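Local coordinates for putative succinylglutamate desuccinylase / aspartoacylase (Shewanella amazonensis, PDB 3FMC) that is a putative zinc-dependent hydrolase of the succinylglutamate desuccinylase/aspartoacylase family, probably cleaving an amide or ester bond in a substrate that the structure alone does not identify, at the interface of chains A and B. Sequence-based numbering; all coordinates share one arbitrary frame. Chains: chain A/B, Putative succinylglutamate desuccinylase / aspartoacylase.

The interface of chains A and B. Residues chain A 21, 74, 77, 80-81; chain B 14-16, 18.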
# COMPACT_ATOMS: atom_id res chain seq x y z
N SER A 21 21.32 7.21 4.44
CA SER A 21 22.69 6.77 4.62
C SER A 21 22.74 5.42 5.32
O SER A 21 21.74 4.99 5.95
CB SER A 21 23.51 7.79 5.43
OG SER A 21 23.52 9.06 4.82
N LEU A 74 21.52 -2.66 8.05
CA LEU A 74 20.58 -1.59 7.74
C LEU A 74 20.85 -0.96 6.37
O LEU A 74 20.82 0.26 6.21
CB LEU A 74 20.63 -0.54 8.87
CG LEU A 74 20.25 -1.05 10.25
CD1 LEU A 74 20.61 -0.02 11.32
CD2 LEU A 74 18.76 -1.50 10.25
N PRO A 77 17.66 1.79 4.11
CA PRO A 77 16.69 2.43 4.99
C PRO A 77 15.34 2.75 4.34
O PRO A 77 14.29 2.67 5.01
CB PRO A 77 17.42 3.71 5.43
CG PRO A 77 18.50 3.91 4.44
CD PRO A 77 18.94 2.53 4.06
N ILE A 80 13.56 -0.54 4.58
CA ILE A 80 13.47 -0.91 6.00
C ILE A 80 12.34 -0.12 6.70
O ILE A 80 11.61 -0.62 7.53
CB ILE A 80 14.82 -0.66 6.75
CG1 ILE A 80 15.90 -1.65 6.27
CG2 ILE A 80 14.66 -0.80 8.32
CD1 ILE A 80 17.35 -1.31 6.68
N ASN A 81 12.23 1.16 6.35
CA ASN A 81 11.28 2.02 7.01
C ASN A 81 9.89 2.07 6.38
O ASN A 81 9.03 2.80 6.88
CB ASN A 81 11.86 3.42 7.04
CG ASN A 81 13.08 3.53 7.94
OD1 ASN A 81 13.19 2.82 8.95
ND2 ASN A 81 14.01 4.45 7.58
N LEU B 14 12.61 6.81 12.91
CA LEU B 14 12.33 5.65 12.08
C LEU B 14 13.15 4.46 12.55
O LEU B 14 14.23 4.63 13.17
CB LEU B 14 12.64 5.95 10.62
CG LEU B 14 11.79 7.07 9.94
CD1 LEU B 14 12.34 7.37 8.53
CD2 LEU B 14 10.35 6.71 9.86
N ALA B 15 12.64 3.27 12.18
CA ALA B 15 13.22 1.96 12.47
C ALA B 15 14.71 1.84 12.21
O ALA B 15 15.46 1.34 13.07
CB ALA B 15 12.44 0.88 11.66
N ALA B 16 15.17 2.28 11.01
CA ALA B 16 16.60 2.17 10.68
C ALA B 16 17.44 3.21 11.46
O ALA B 16 18.65 3.21 11.35
CB ALA B 16 16.86 2.27 9.15
N GLN B 18 16.89 6.83 11.69
CA GLN B 18 16.82 8.23 11.26
C GLN B 18 15.81 9.05 12.07
O GLN B 18 14.69 8.60 12.28
CB GLN B 18 16.47 8.32 9.77
CG GLN B 18 17.57 7.72 8.87
CD GLN B 18 17.46 6.21 8.70
OE1 GLN B 18 16.43 5.61 9.04
NE2 GLN B 18 18.55 5.57 8.22
O HOH W 1 20.15 8.10 7.24
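The carboxamide oxygen OD1 of A:Asn81 takes a hydrogen bond across the interface from the backbone N of B:Ala16 at 2.9 Å. The bond is nearly straight, 160° at the hydrogen, and reaches OD1 in the carbonyl plane on a lone pair. The backbone N of B:Ala15 is a second, looser polar neighbour of OD1, at 3.3 Å. The other branch of the same amide, ND2, donates to the side-chain oxygen OE1 of B:Gln18 at 3.1 Å. Here OE1 lies almost in the amide plane of A:Asn81, whereas ND2 sits above the carbonyl plane of B:Gln18, not on a lone pair; the two amide planes are 75° apart. With CG anti to the carbonyl carbon (chi1 -68°), A:Asn81 bridges B:Ala16 and B:Gln18 in the turn of residues 14-18 of chain B, reading a main-chain N-H with one branch and a side chain with the other, which fixes the amide's rotation. B:Leu14 crosses it at about a right angle and lies over one face of the amide, CB above CG at 3.6 Å and CD1 above ND2 at 3.5 Å. B:Gln18 is bent at chi2, which carries its NE2 over CB of A:Pro77 at 3.5 Å; NE2 also shares a water with the backbone N of A:Ser21. The methyl of B:Ala16 packs against CG2 of A:Ile80, 3.9 Å away, and beside the ring of A:Pro77, while CD1 of A:Leu74 borders the carbonyl oxygen of B:Ala16. An alanine in place of A:Asn81 would remove both direct hydrogen bonds and the flat surface under B:Leu14, and would probably loosen the loop's seating. The patch docks the loop between strands 5-13 and 19-27 of chain B against helix 77-80 of chain A and the residue following it; with its two-fold twin it contributes to joining two subunits of the deposited tetramer, although the structure alone does not establish that this pairing exists in solution.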